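Local coordinates for protein xylosidase (Xanthomonas axonopodis pv. citri, PDB 6XN2) that probably hydrolyses beta-xylosidic bonds in xylo-oligosaccharides, as a family 43 glycoside hydrolase that binds xylose units, at residues R234-L239 / G290-Q295. Residues are numbered along the deposited sequence; the frame is centred on the assembly and turned at random.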
loop_
_atom_site.group_PDB
_atom_site.type_symbol
_atom_site.label_atom_id
_atom_site.label_comp_id
_atom_site.label_asym_id
_atom_site.label_seq_id
_atom_site.Cartn_x
_atom_site.Cartn_y
_atom_site.Cartn_z
ATOM N N ARG A 234 -7.730 -3.798 15.384
ATOM C CA ARG A 234 -6.900 -3.448 16.504
ATOM C C ARG A 234 -5.775 -2.584 16.028
ATOM O O ARG A 234 -5.447 -2.590 14.886
ATOM C CB ARG A 234 -6.321 -4.685 17.132
ATOM C CG ARG A 234 -7.258 -5.835 17.328
ATOM C CD ARG A 234 -6.571 -6.949 18.068
ATOM N NE ARG A 234 -7.225 -8.234 17.901
ATOM C CZ ARG A 234 -6.664 -9.404 18.156
ATOM N NH1 ARG A 234 -5.433 -9.477 18.594
ATOM N NH2 ARG A 234 -7.338 -10.510 17.972
ATOM N N GLU A 235 -5.164 -1.851 16.925
ATOM C CA GLU A 235 -4.047 -1.047 16.501
ATOM C C GLU A 235 -2.835 -1.911 16.408
ATOM O O GLU A 235 -2.656 -2.773 17.205
ATOM C CB GLU A 235 -3.755 0.088 17.461
ATOM C CG GLU A 235 -2.744 1.072 16.901
ATOM C CD GLU A 235 -2.574 2.304 17.710
ATOM O OE1 GLU A 235 -2.693 2.220 18.925
ATOM O OE2 GLU A 235 -2.310 3.341 17.139
ATOM N N VAL A 236 -2.044 -1.702 15.372
ATOM C CA VAL A 236 -0.765 -2.380 15.210
ATOM C C VAL A 236 0.325 -1.504 15.808
ATOM O O VAL A 236 0.481 -0.351 15.407
ATOM C CB VAL A 236 -0.426 -2.646 13.735
ATOM C CG1 VAL A 236 0.929 -3.326 13.633
ATOM C CG2 VAL A 236 -1.517 -3.479 13.064
ATOM N N VAL A 237 1.075 -2.046 16.762
ATOM C CA VAL A 237 2.100 -1.276 17.458
ATOM C C VAL A 237 3.476 -1.501 16.846
ATOM O O VAL A 237 3.876 -2.641 16.607
ATOM C CB VAL A 237 2.156 -1.640 18.953
ATOM C CG1 VAL A 237 3.306 -0.911 19.644
ATOM C CG2 VAL A 237 0.825 -1.316 19.631
ATOM N N ILE A 238 4.197 -0.412 16.596
ATOM C CA ILE A 238 5.574 -0.504 16.114
ATOM C C ILE A 238 6.548 -0.026 17.194
ATOM O O ILE A 238 6.432 1.095 17.693
ATOM C CB ILE A 238 5.796 0.319 14.836
ATOM C CG1 ILE A 238 4.742 -0.020 13.778
ATOM C CG2 ILE A 238 7.188 0.071 14.290
ATOM C CD1 ILE A 238 4.825 0.877 12.541
ATOM N N LEU A 239 7.497 -0.884 17.555
ATOM C CA LEU A 239 8.418 -0.598 18.654
ATOM C C LEU A 239 9.807 -0.224 18.147
ATOM O O LEU A 239 10.191 -0.604 17.039
ATOM C CB LEU A 239 8.525 -1.809 19.583
ATOM C CG LEU A 239 7.231 -2.435 20.107
ATOM C CD1 LEU A 239 7.527 -3.801 20.691
ATOM C CD2 LEU A 239 6.589 -1.533 21.152
ATOM N N GLY A 290 1.336 -8.105 15.435
ATOM C CA GLY A 290 2.425 -7.396 16.081
ATOM C C GLY A 290 2.502 -7.761 17.552
ATOM O O GLY A 290 1.946 -8.790 17.954
ATOM N N PRO A 291 3.176 -6.927 18.366
ATOM C CA PRO A 291 3.863 -5.692 17.954
ATOM C C PRO A 291 5.068 -5.940 17.052
ATOM O O PRO A 291 5.749 -6.962 17.190
ATOM C CB PRO A 291 4.302 -5.066 19.288
ATOM C CG PRO A 291 4.354 -6.189 20.240
ATOM C CD PRO A 291 3.257 -7.138 19.820
ATOM N N PHE A 292 5.301 -5.008 16.131
ATOM C CA PHE A 292 6.400 -5.083 15.178
ATOM C C PHE A 292 7.576 -4.233 15.626
ATOM O O PHE A 292 7.413 -3.048 15.912
ATOM C CB PHE A 292 5.943 -4.619 13.792
ATOM C CG PHE A 292 4.997 -5.564 13.114
ATOM C CD1 PHE A 292 3.636 -5.501 13.366
ATOM C CD2 PHE A 292 5.468 -6.518 12.222
ATOM C CE1 PHE A 292 2.763 -6.383 12.741
ATOM C CE2 PHE A 292 4.605 -7.397 11.601
ATOM C CZ PHE A 292 3.252 -7.330 11.857
ATOM N N THR A 293 8.760 -4.828 15.639
ATOM C CA THR A 293 9.970 -4.059 16.015
ATOM C C THR A 293 10.627 -3.450 14.776
ATOM O O THR A 293 10.988 -4.173 13.895
ATOM C CB THR A 293 10.999 -4.905 16.753
ATOM O OG1 THR A 293 10.398 -5.428 17.928
ATOM C CG2 THR A 293 12.214 -4.096 17.129
ATOM N N TYR A 294 10.792 -2.141 14.781
ATOM C CA TYR A 294 11.417 -1.417 13.694
ATOM C C TYR A 294 12.755 -1.982 13.318
ATOM O O TYR A 294 13.546 -2.260 14.158
ATOM C CB TYR A 294 11.616 0.047 14.069
ATOM C CG TYR A 294 12.286 0.878 12.999
ATOM C CD1 TYR A 294 11.573 1.424 11.993
ATOM C CD2 TYR A 294 13.623 1.078 13.005
ATOM C CE1 TYR A 294 12.159 2.169 11.025
ATOM C CE2 TYR A 294 14.225 1.807 12.034
ATOM C CZ TYR A 294 13.480 2.356 11.047
ATOM O OH TYR A 294 14.059 3.085 10.089
ATOM N N GLN A 295 12.993 -2.142 12.032
ATOM C CA GLN A 295 14.263 -2.669 11.556
ATOM C C GLN A 295 15.070 -1.602 10.823
ATOM O O GLN A 295 16.211 -1.339 11.180
ATOM C CB GLN A 295 14.038 -3.876 10.649
ATOM C CG GLN A 295 13.390 -5.064 11.346
ATOM C CD GLN A 295 14.229 -5.592 12.492
ATOM O OE1 GLN A 295 15.420 -5.854 12.332
ATOM N NE2 GLN A 295 13.611 -5.749 13.657
#
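Ile238 pairs with Phe292, and Leu239 with Thr293, in a short parallel beta ladder. Three backbone hydrogen bonds join them. Phe292 N donates to Val237 O at 2.8 Å. Leu239 N donates to Phe292 O at 2.7 Å. Tyr294 N donates to Leu239 O at 2.8 Å. Phe292 O also receives a CA-H...O contact from Ile238 CA, at 3.1 Å.

The tight side carries Val236, Ile238 and Phe292, all buried. With chi1 at 179°, Val236 CG1 reaches the Phe292 ring obliquely, 3.5 Å from Phe292 CD1. Val237 O sits at the ring edge, near its plane.

The other side is looser and nearer solvent. Here Leu239 CD1 rests on Pro291 CB at 3.7 Å, and Val237 CB is 4.1 Å from the same proline carbon. Pro291 is exposed and follows a cis peptide bond. Thr293 shares this face with Leu239, and its CG2 comes 4.0 Å from Leu239 O.

This is the one parallel pairing in a mixed sheet of the family 43 beta-propeller fold. Phe292 packs on Tyr268 and Leu270 of strand 267-273 and on Ala283 of strand 280-285. Val236 touches Val219 of strand 218-221. The contact thus joins strands 234-239 and 292-299, between neighbours 218-221 and 280-285.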